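Local atomic coordinates of hypothetical membrane protein (Corynebacterium glutamicum, PDB entry 6JSB), a protein that binds heme and probably takes part in passing it along the heme uptake machinery of corynebacteria. Residues P27-A32 with T78-Y83; D44-T49 with T58-G63; E155-T160 with L188-E193. One frame throughout, in Å; residues are numbered along the deposited sequence. Where two conformers were deposited one is given.

Interaction 1: P27-A32 with T78-Y83; sequences PIANGA and TGHNHY. With HEM (protoporphyrin IX containing Fe), chain C.
The imidazole of H80 fills the tight half of this contact, sandwiched between the heme and the short helix 27-30. On one side its ring lies flat over a pyrrole of the porphyrin, with CE1 only 3.1 Å from HEM C2B. On the opposite face CA of A29 sits toward the rim in a CH-pi contact, 3.7 Å from the ring centroid, while CB of A29 reaches NE2. With CG beside its backbone N (chi1 -61°), the ring is brought against A29, and its rotation is fixed from both ends: ND1 is bonded to the hydroxyl of Y34 and NE2 to that of Y23. Since Y23 is the axial ligand of the iron, H80 is a second-shell residue that holds it and may tune its charge. I28 adds apolar cover to the heme, its CD1 lying 3.6 Å from HEM CBA on a propionate arm.

Two hydrogen bonds tie the segments, one between backbones and one from the N30 side chain. H80 N points almost straight at A29 O (2.8 Å, 171°), and N30 ND2 donates to a lone pair of T78 O at 3.0 Å, in the amide plane. G79, without a side chain, lets helix and strand approach to 5.0 Å between A29 CA and G79 CA. Packing loosens beyond N30, where direct side-chain contact ends: its OD1, also bonded to G38 N, accepts a hydrogen bond from a single water that in turn accepts from N81 N. The tyrosine-histidine pair beneath the porphyrin marks this as the heme pocket of an HtaA-family domain.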
loop_
_atom_site.group_PDB
_atom_site.type_symbol
_atom_site.label_atom_id
_atom_site.label_comp_id
_atom_site.label_asym_id
_atom_site.label_seq_id
_atom_site.Cartn_x
_atom_site.Cartn_y
_atom_site.Cartn_z
ATOM N N PRO A 27 -12.941 11.668 12.742
ATOM C CA PRO A 27 -12.861 12.325 14.066
ATOM C C PRO A 27 -12.260 11.476 15.163
ATOM O O PRO A 27 -11.898 12.029 16.222
ATOM C CB PRO A 27 -14.349 12.665 14.384
ATOM C CG PRO A 27 -15.134 11.586 13.631
ATOM C CD PRO A 27 -14.336 11.455 12.306
ATOM N N ILE A 28 -12.081 10.162 14.951
ATOM C CA ILE A 28 -11.465 9.359 15.995
ATOM C C ILE A 28 -9.958 9.559 15.967
ATOM O O ILE A 28 -9.336 9.829 17.002
ATOM C CB ILE A 28 -11.848 7.871 15.824
ATOM C CG1 ILE A 28 -13.372 7.699 15.916
ATOM C CG2 ILE A 28 -11.099 6.987 16.853
ATOM C CD1 ILE A 28 -13.848 6.338 15.449
ATOM N N ALA A 29 -9.338 9.419 14.768
ATOM C CA ALA A 29 -7.878 9.572 14.669
ATOM C C ALA A 29 -7.449 11.039 14.541
ATOM O O ALA A 29 -6.298 11.359 14.812
ATOM C CB ALA A 29 -7.324 8.774 13.461
ATOM N N ASN A 30 -8.323 11.916 14.055
ATOM C CA ASN A 30 -7.888 13.274 13.726
ATOM C C ASN A 30 -9.039 14.242 13.991
ATOM O O ASN A 30 -9.365 15.073 13.154
ATOM C CB ASN A 30 -7.405 13.356 12.277
ATOM C CG ASN A 30 -5.928 13.000 12.142
ATOM O OD1 ASN A 30 -5.070 13.619 12.779
ATOM N ND2 ASN A 30 -5.615 11.989 11.274
ATOM N N GLY A 31 -9.654 14.128 15.172
ATOM C CA GLY A 31 -10.730 15.046 15.595
ATOM C C GLY A 31 -10.407 15.862 16.832
ATOM O O GLY A 31 -9.244 16.204 17.090
ATOM N N ALA A 32 -11.444 16.151 17.626
ATOM C CA ALA A 32 -11.333 17.164 18.670
ATOM C C ALA A 32 -10.504 16.715 19.867
ATOM O O ALA A 32 -10.106 17.563 20.681
ATOM C CB ALA A 32 -12.754 17.577 19.098
ATOM N N THR A 78 -1.051 9.646 9.088
ATOM C CA THR A 78 -0.678 10.084 10.435
ATOM C C THR A 78 -1.945 10.444 11.205
ATOM O O THR A 78 -2.813 11.158 10.695
ATOM C CB THR A 78 0.248 11.326 10.403
ATOM O OG1 THR A 78 -0.170 12.251 9.405
ATOM C CG2 THR A 78 1.703 10.899 10.035
ATOM N N GLY A 79 -2.030 9.971 12.444
ATOM C CA GLY A 79 -3.125 10.355 13.329
ATOM C C GLY A 79 -2.790 10.141 14.804
ATOM O O GLY A 79 -1.684 9.735 15.174
ATOM N N HIS A 80 -3.744 10.494 15.672
ATOM C CA HIS A 80 -3.575 10.330 17.118
ATOM C C HIS A 80 -2.316 11.044 17.621
ATOM O O HIS A 80 -1.502 10.476 18.329
ATOM C CB HIS A 80 -3.548 8.828 17.538
ATOM C CG HIS A 80 -4.814 8.097 17.188
ATOM N ND1 HIS A 80 -5.967 8.196 17.948
ATOM C CD2 HIS A 80 -5.087 7.226 16.174
ATOM C CE1 HIS A 80 -6.912 7.446 17.374
ATOM N NE2 HIS A 80 -6.398 6.850 16.308
ATOM N N ASN A 81 -2.239 12.336 17.355
ATOM C CA ASN A 81 -1.067 13.088 17.775
ATOM C C ASN A 81 -1.049 13.332 19.281
ATOM O O ASN A 81 -1.923 14.002 19.831
ATOM C CB ASN A 81 -0.969 14.428 17.059
ATOM C CG ASN A 81 0.443 14.972 17.150
ATOM O OD1 ASN A 81 0.904 15.302 18.256
ATOM N ND2 ASN A 81 1.162 14.997 16.042
ATOM N N HIS A 82 0.012 12.860 19.927
ATOM C CA HIS A 82 0.127 12.856 21.382
ATOM C C HIS A 82 0.624 14.182 21.944
ATOM O O HIS A 82 0.711 14.346 23.185
ATOM C CB HIS A 82 1.088 11.736 21.734
ATOM C CG HIS A 82 1.214 11.461 23.193
ATOM N ND1 HIS A 82 0.138 11.094 23.971
ATOM C CD2 HIS A 82 2.296 11.457 24.007
ATOM C CE1 HIS A 82 0.549 10.897 25.215
ATOM N NE2 HIS A 82 1.852 11.115 25.262
ATOM N N TYR A 83 1.009 15.122 21.083
ATOM C CA TYR A 83 1.656 16.359 21.543
ATOM C C TYR A 83 0.643 17.493 21.628
ATOM O O TYR A 83 -0.103 17.719 20.665
ATOM C CB TYR A 83 2.780 16.725 20.567
ATOM C CG TYR A 83 3.431 18.040 20.887
ATOM C CD1 TYR A 83 4.287 18.174 21.971
ATOM C CD2 TYR A 83 3.178 19.133 20.097
ATOM C CE1 TYR A 83 4.903 19.422 22.266
ATOM C CE2 TYR A 83 3.762 20.365 20.360
ATOM C CZ TYR A 83 4.617 20.519 21.440
ATOM O OH TYR A 83 5.163 21.764 21.695
HETATM C CHA HEM C . -9.538 1.491 14.580
HETATM C CHB HEM C . -8.525 4.346 18.365
HETATM C CHC HEM C . -3.766 3.711 17.448
HETATM C CHD HEM C . -4.822 1.111 13.433
HETATM C C1A HEM C . -9.648 2.252 15.728
HETATM C C2A HEM C . -10.902 2.470 16.423
HETATM C C3A HEM C . -10.658 3.276 17.483
HETATM C C4A HEM C . -9.224 3.564 17.464
HETATM C CMA HEM C . -11.679 3.808 18.535
HETATM C CAA HEM C . -12.246 1.852 15.984
HETATM C CBA HEM C . -13.006 2.838 15.109
HETATM C CGA HEM C . -14.135 2.116 14.408
HETATM O O1A HEM C . -14.945 2.809 13.732
HETATM O O2A HEM C . -14.198 0.851 14.522
HETATM C C1B HEM C . -7.162 4.423 18.434
HETATM C C2B HEM C . -6.415 5.182 19.437
HETATM C C3B HEM C . -5.103 5.007 19.197
HETATM C C4B HEM C . -4.955 4.154 18.010
HETATM C CMB HEM C . -7.122 5.974 20.574
HETATM C CAB HEM C . -3.869 5.583 19.952
HETATM C CBB HEM C . -3.962 6.672 20.722
HETATM C C1C HEM C . -3.622 2.962 16.275
HETATM C C2C HEM C . -2.370 2.599 15.657
HETATM C C3C HEM C . -2.642 1.919 14.518
HETATM C C4C HEM C . -4.092 1.774 14.423
HETATM C CMC HEM C . -0.964 3.040 16.144
HETATM C CAC HEM C . -1.555 1.430 13.576
HETATM C CBC HEM C . -1.825 1.366 12.280
HETATM C C1D HEM C . -6.195 0.990 13.423
HETATM C C2D HEM C . -6.942 0.247 12.434
HETATM C C3D HEM C . -8.257 0.334 12.726
HETATM C C4D HEM C . -8.389 1.166 13.912
HETATM C CMD HEM C . -6.268 -0.554 11.299
HETATM C CAD HEM C . -9.420 -0.320 11.919
HETATM C CBD HEM C . -9.960 0.776 10.963
HETATM C CGD HEM C . -11.072 0.140 10.131
HETATM O O1D HEM C . -12.181 -0.082 10.728
HETATM O O2D HEM C . -10.799 -0.140 8.912
HETATM N NA HEM C . -8.602 2.921 16.398
HETATM N NB HEM C . -6.243 3.858 17.576
HETATM N NC HEM C . -4.653 2.418 15.503
HETATM N ND HEM C . -7.113 1.543 14.275
HETATM FE FE HEM C . -6.564 2.879 15.777
HETATM O O HOH W 1 -3.886 13.800 15.425
#

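Interaction 2: D44-T49 with T58-G63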
loop_
_atom_site.group_PDB
_atom_site.type_symbol
_atom_site.label_atom_id
_atom_site.label_comp_id
_atom_site.label_asym_id
_atom_site.label_seq_id
_atom_site.Cartn_x
_atom_site.Cartn_y
_atom_site.Cartn_z
ATOM N N ASP A 44 5.955 10.313 -5.002
ATOM C CA ASP A 44 6.713 9.456 -5.911
ATOM C C ASP A 44 5.800 8.778 -6.932
ATOM O O ASP A 44 6.044 7.640 -7.348
ATOM C CB ASP A 44 7.549 8.409 -5.134
ATOM C CG ASP A 44 8.638 9.076 -4.239
ATOM O OD1 ASP A 44 9.136 10.155 -4.597
ATOM O OD2 ASP A 44 9.004 8.548 -3.161
ATOM N N GLY A 45 4.811 9.517 -7.414
ATOM C CA GLY A 45 4.055 9.023 -8.546
ATOM C C GLY A 45 2.677 8.513 -8.178
ATOM O O GLY A 45 1.876 8.267 -9.078
ATOM N N VAL A 46 2.374 8.338 -6.896
ATOM C CA VAL A 46 1.002 7.978 -6.532
ATOM C C VAL A 46 0.094 9.148 -6.882
ATOM O O VAL A 46 0.433 10.312 -6.648
ATOM C CB VAL A 46 0.907 7.630 -5.035
ATOM C CG1 VAL A 46 -0.542 7.593 -4.581
ATOM C CG2 VAL A 46 1.539 6.262 -4.783
ATOM N N GLU A 47 -1.063 8.839 -7.449
ATOM C CA GLU A 47 -2.141 9.799 -7.601
ATOM C C GLU A 47 -3.290 9.415 -6.682
ATOM O O GLU A 47 -3.546 8.228 -6.427
ATOM C CB GLU A 47 -2.642 9.817 -9.049
ATOM C CG GLU A 47 -1.565 10.103 -10.080
ATOM C CD GLU A 47 -1.349 11.581 -10.318
ATOM O OE1 GLU A 47 -1.969 12.403 -9.594
ATOM O OE2 GLU A 47 -0.557 11.920 -11.236
ATOM N N THR A 48 -3.999 10.420 -6.172
ATOM C CA THR A 48 -5.082 10.082 -5.243
ATOM C C THR A 48 -6.235 11.021 -5.527
ATOM O O THR A 48 -6.021 12.160 -5.982
ATOM C CB THR A 48 -4.639 10.171 -3.770
ATOM O OG1 THR A 48 -5.677 9.741 -2.875
ATOM C CG2 THR A 48 -4.209 11.575 -3.404
ATOM N N THR A 49 -7.439 10.516 -5.321
ATOM C CA THR A 49 -8.651 11.342 -5.417
ATOM C C THR A 49 -9.580 10.932 -4.306
ATOM O O THR A 49 -9.534 9.806 -3.821
ATOM C CB THR A 49 -9.408 11.164 -6.751
ATOM O OG1 THR A 49 -9.783 9.783 -6.944
ATOM C CG2 THR A 49 -8.533 11.553 -7.984
ATOM N N THR A 58 -3.794 5.465 -7.095
ATOM C CA THR A 58 -3.193 4.703 -8.196
ATOM C C THR A 58 -1.686 4.722 -7.985
ATOM O O THR A 58 -1.128 5.742 -7.565
ATOM C CB THR A 58 -3.507 5.256 -9.600
ATOM O OG1 THR A 58 -2.798 6.486 -9.779
ATOM C CG2 THR A 58 -4.999 5.453 -9.770
ATOM N N TRP A 59 -1.042 3.590 -8.204
ATOM C CA TRP A 59 0.372 3.420 -7.986
ATOM C C TRP A 59 1.038 3.189 -9.335
ATOM O O TRP A 59 0.532 2.361 -10.120
ATOM C CB TRP A 59 0.634 2.185 -7.058
ATOM C CG TRP A 59 -0.086 2.242 -5.706
ATOM C CD1 TRP A 59 -1.423 2.012 -5.472
ATOM C CD2 TRP A 59 0.512 2.488 -4.412
ATOM N NE1 TRP A 59 -1.703 2.110 -4.118
ATOM C CE2 TRP A 59 -0.536 2.413 -3.446
ATOM C CE3 TRP A 59 1.822 2.773 -3.995
ATOM C CZ2 TRP A 59 -0.319 2.555 -2.098
ATOM C CZ3 TRP A 59 2.054 2.950 -2.602
ATOM C CH2 TRP A 59 0.988 2.845 -1.680
ATOM N N PRO A 60 2.155 3.857 -9.640
ATOM C CA PRO A 60 2.731 3.742 -10.981
ATOM C C PRO A 60 3.500 2.442 -11.130
ATOM O O PRO A 60 4.250 2.052 -10.247
ATOM C CB PRO A 60 3.675 4.959 -11.062
ATOM C CG PRO A 60 4.121 5.180 -9.571
ATOM C CD PRO A 60 2.846 4.874 -8.802
ATOM N N VAL A 61 3.347 1.781 -12.283
ATOM C CA VAL A 61 4.154 0.602 -12.594
ATOM C C VAL A 61 5.549 1.035 -13.023
ATOM O O VAL A 61 5.718 1.902 -13.903
ATOM C CB VAL A 61 3.496 -0.229 -13.704
ATOM C CG1 VAL A 61 4.491 -1.381 -14.173
ATOM C CG2 VAL A 61 2.205 -0.809 -13.136
ATOM N N LEU A 62 6.565 0.457 -12.374
ATOM C CA LEU A 62 7.954 0.669 -12.775
ATOM C C LEU A 62 8.404 -0.318 -13.855
ATOM O O LEU A 62 9.208 0.053 -14.726
ATOM C CB LEU A 62 8.888 0.520 -11.556
ATOM C CG LEU A 62 8.601 1.554 -10.450
ATOM C CD1 LEU A 62 9.481 1.291 -9.216
ATOM C CD2 LEU A 62 8.803 2.924 -10.964
ATOM N N GLY A 63 7.898 -1.543 -13.803
ATOM C CA GLY A 63 8.265 -2.569 -14.763
ATOM C C GLY A 63 7.889 -3.936 -14.223
ATOM O O GLY A 63 7.238 -4.072 -13.177
HETATM O O HOH W 2 -0.051 6.464 -10.366
#
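Within these segments one antiparallel hydrogen-bonded pair, E47 with T58, joins the strands of a beta hairpin, 47-49 and 56-65; T49 continues the ladder to E56. E47 N donates to T58 O at 3.1 Å, and T58 N returns a straighter bond to E47 O at 2.9 Å. E47 and T58 rise side by side on one face. OG1 of T58 sits between its backbone N and carbonyl carbon (chi1 71°), which brings it to 3.4 Å from E47 CB; the glutamate chain then bends at chi2 (-87°) and carries its carboxylate away.

V46, just before the strand, and W59 lie side by side, pointing the same way, away from E47 and T58. V46 holds CG1 anti to its backbone N (chi1 166°), so CG2 lies beside that nitrogen and approaches the six-membered ring obliquely in an off-centre CH-pi contact, 3.6 Å from W59 CE3. The indole's NE1 is bonded to W14 O, which anchors the plate that the methyl meets. V46 CA also makes a CA-H...O contact with T58 O. Farther along, G45 turns with a positive phi, and the P60 ring lies close against its backbone, with CD 3.5 Å from G45 O.

One water donates to G45 O and is hydrogen-bonded to T58 OG1. The chemistry is thus two-sided: a hydroxyl and a water, with the aliphatic base of E47, make the exposed side, while an aliphatic-aromatic contact secures the buried one.

Interaction 3: E155-T160 with L188-E193. With CA (calcium ion), chain E; CA (calcium ion), chain D.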
loop_
_atom_site.group_PDB
_atom_site.type_symbol
_atom_site.label_atom_id
_atom_site.label_comp_id
_atom_site.label_asym_id
_atom_site.label_seq_id
_atom_site.Cartn_x
_atom_site.Cartn_y
_atom_site.Cartn_z
ATOM N N GLU A 155 -0.797 -8.269 -24.368
ATOM C CA GLU A 155 -0.428 -6.857 -24.461
ATOM C C GLU A 155 -1.204 -5.991 -23.479
ATOM O O GLU A 155 -0.639 -5.055 -22.889
ATOM C CB GLU A 155 -0.644 -6.382 -25.894
ATOM C CG GLU A 155 -0.277 -4.939 -26.076
ATOM C CD GLU A 155 -0.380 -4.469 -27.539
ATOM O OE1 GLU A 155 0.532 -4.762 -28.325
ATOM O OE2 GLU A 155 -1.375 -3.791 -27.866
ATOM N N ASN A 156 -2.505 -6.238 -23.319
ATOM C CA ASN A 156 -3.336 -5.360 -22.497
ATOM C C ASN A 156 -3.976 -6.214 -21.425
ATOM O O ASN A 156 -4.679 -7.178 -21.740
ATOM C CB ASN A 156 -4.392 -4.646 -23.331
ATOM C CG ASN A 156 -3.779 -3.889 -24.498
ATOM O OD1 ASN A 156 -3.097 -2.888 -24.289
ATOM N ND2 ASN A 156 -3.960 -4.398 -25.698
ATOM N N VAL A 157 -3.669 -5.920 -20.169
ATOM C CA VAL A 157 -4.101 -6.738 -19.045
ATOM C C VAL A 157 -4.855 -5.831 -18.077
ATOM O O VAL A 157 -4.321 -4.797 -17.663
ATOM C CB VAL A 157 -2.911 -7.394 -18.337
ATOM C CG1 VAL A 157 -3.372 -8.062 -16.994
ATOM C CG2 VAL A 157 -2.246 -8.455 -19.288
ATOM N N THR A 158 -6.106 -6.182 -17.758
ATOM C CA THR A 158 -6.829 -5.535 -16.640
ATOM C C THR A 158 -7.352 -6.677 -15.780
ATOM O O THR A 158 -8.257 -7.392 -16.210
ATOM C CB THR A 158 -8.010 -4.694 -17.122
ATOM O OG1 THR A 158 -7.553 -3.666 -18.021
ATOM C CG2 THR A 158 -8.688 -4.073 -15.979
ATOM N N VAL A 159 -6.779 -6.873 -14.590
ATOM C CA VAL A 159 -7.113 -8.029 -13.753
ATOM C C VAL A 159 -7.209 -7.519 -12.319
ATOM O O VAL A 159 -6.346 -6.749 -11.889
ATOM C CB VAL A 159 -6.031 -9.137 -13.854
ATOM C CG1 VAL A 159 -6.276 -10.227 -12.812
ATOM C CG2 VAL A 159 -5.979 -9.724 -15.250
ATOM N N THR A 160 -8.230 -7.978 -11.557
ATOM C CA THR A 160 -8.405 -7.574 -10.172
ATOM C C THR A 160 -8.203 -8.758 -9.251
ATOM O O THR A 160 -8.609 -9.873 -9.592
ATOM C CB THR A 160 -9.808 -6.984 -9.984
ATOM O OG1 THR A 160 -9.798 -5.744 -10.743
ATOM C CG2 THR A 160 -10.046 -6.670 -8.542
ATOM N N LEU A 188 -4.766 -4.376 -11.562
ATOM C CA LEU A 188 -3.566 -4.111 -12.364
ATOM C C LEU A 188 -4.038 -3.676 -13.734
ATOM O O LEU A 188 -4.803 -4.417 -14.365
ATOM C CB LEU A 188 -2.700 -5.354 -12.503
ATOM C CG LEU A 188 -2.234 -5.929 -11.175
ATOM C CD1 LEU A 188 -1.429 -7.279 -11.446
ATOM C CD2 LEU A 188 -1.372 -4.836 -10.504
ATOM N N ASN A 189 -3.602 -2.489 -14.186
ATOM C CA ASN A 189 -3.957 -1.956 -15.509
ATOM C C ASN A 189 -2.621 -1.916 -16.279
ATOM O O ASN A 189 -1.863 -0.956 -16.148
ATOM C CB ASN A 189 -4.542 -0.549 -15.405
ATOM C CG ASN A 189 -5.697 -0.454 -14.379
ATOM O OD1 ASN A 189 -6.797 -0.917 -14.665
ATOM N ND2 ASN A 189 -5.437 0.175 -13.211
ATOM N N LEU A 190 -2.302 -2.958 -17.025
ATOM C CA LEU A 190 -0.938 -3.101 -17.522
ATOM C C LEU A 190 -0.930 -3.053 -19.044
ATOM O O LEU A 190 -1.829 -3.593 -19.685
ATOM C CB LEU A 190 -0.328 -4.452 -17.112
ATOM C CG LEU A 190 -0.386 -4.760 -15.618
ATOM C CD1 LEU A 190 0.202 -6.155 -15.361
ATOM C CD2 LEU A 190 0.306 -3.630 -14.809
ATOM N N THR A 191 0.152 -2.520 -19.614
ATOM C CA THR A 191 0.457 -2.648 -21.036
ATOM C C THR A 191 1.794 -3.367 -21.093
ATOM O O THR A 191 2.762 -2.906 -20.487
ATOM C CB THR A 191 0.533 -1.259 -21.687
ATOM O OG1 THR A 191 -0.739 -0.614 -21.544
ATOM C CG2 THR A 191 0.897 -1.362 -23.181
ATOM N N ASN A 192 1.853 -4.499 -21.810
ATOM C CA ASN A 192 3.057 -5.330 -21.882
ATOM C C ASN A 192 3.536 -5.297 -23.316
ATOM O O ASN A 192 2.865 -5.831 -24.207
ATOM C CB ASN A 192 2.783 -6.773 -21.454
ATOM C CG ASN A 192 2.285 -6.850 -20.044
ATOM O OD1 ASN A 192 3.011 -6.453 -19.111
ATOM N ND2 ASN A 192 1.062 -7.346 -19.854
ATOM N N GLU A 193 4.694 -4.684 -23.549
ATOM C CA GLU A 193 5.276 -4.635 -24.901
ATOM C C GLU A 193 6.232 -5.813 -25.023
ATOM O O GLU A 193 7.253 -5.855 -24.329
ATOM C CB GLU A 193 5.990 -3.311 -25.133
HETATM CA CA CA E . -0.889 -3.759 -30.184
HETATM CA CA CA D . -10.384 -8.342 -16.581
HETATM O O HOH W 3 -7.442 -1.097 -17.175
HETATM O O HOH W 4 -10.871 -8.054 -14.255
HETATM O O HOH W 5 -9.649 -10.336 -15.466
HETATM O O HOH W 6 -9.478 -9.890 -18.323
HETATM O O HOH W 7 -0.970 -5.939 -30.986
HETATM O O HOH W 8 -3.206 -4.412 -30.225
#
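Backbone hydrogen bonds carry most of this pairing, five of them in regular antiparallel order between segments 155-160 and 188-193. V157 and L190 form one hydrogen-bonded pair, with L190 N to V157 O the straightest link (2.8 Å, 176°), and V159 and L188 form the next. At the far end N192 N reaches a lone pair of E155 O. CA-H...O contacts fill the intervening positions, as where T158 CA lies 3.2 Å from L188 O.

Apolar contact belongs to the face bearing V157, V159, L188 and L190. V157 and L190 meet at their CB atoms, 4.1 Å apart, and V157 CG2, beside its own backbone N, crosses obliquely to touch N192 ND2. That amide is bonded to Q154 O, and its OD1 to T8.

On the other face the links are polar. A water joins T158 OG1 to N189 OD1, donating to the latter at 2.6 Å, while CG2 of T158 stands 3.9 Å from the same oxygen.

Calcium is bound on the side of segment 155-160 turned away from 188-193. E155, extended with CG anti to its backbone N (chi1 -180°), grips one ion with both carboxylate oxygens, OE2 at 2.4 Å; T158 O holds a second, which three waters also coordinate.

Strand 186-198 lies between strands 156-165 and 2-14 in the sheet: N189 and T191 bond onward to T11 and T9, while V159 and L188 both touch F146 of strand 139-146.

All three contacts reach one curled antiparallel sheet, yet their chemistry changes along it. Interaction 1 is the most buried and works around a cofactor, at the heme end; interaction 3 lies on the opposite side of the chain's centre, about 39 Å away between centres, partly buried with calcium ions bound at its exposed side. Interaction 2 is a small, partly buried hairpin pairing. It touches interaction 3 through V61 CG2 and L190 CD2, 3.8 Å apart, but only neighbours interaction 1 through the adjacent strands 56-65 and 68-81. Regular strand pairing dominates 155-160 with 188-193, whereas 27-32 with 78-83 joins helix to strand by fewer, individually specific bonds.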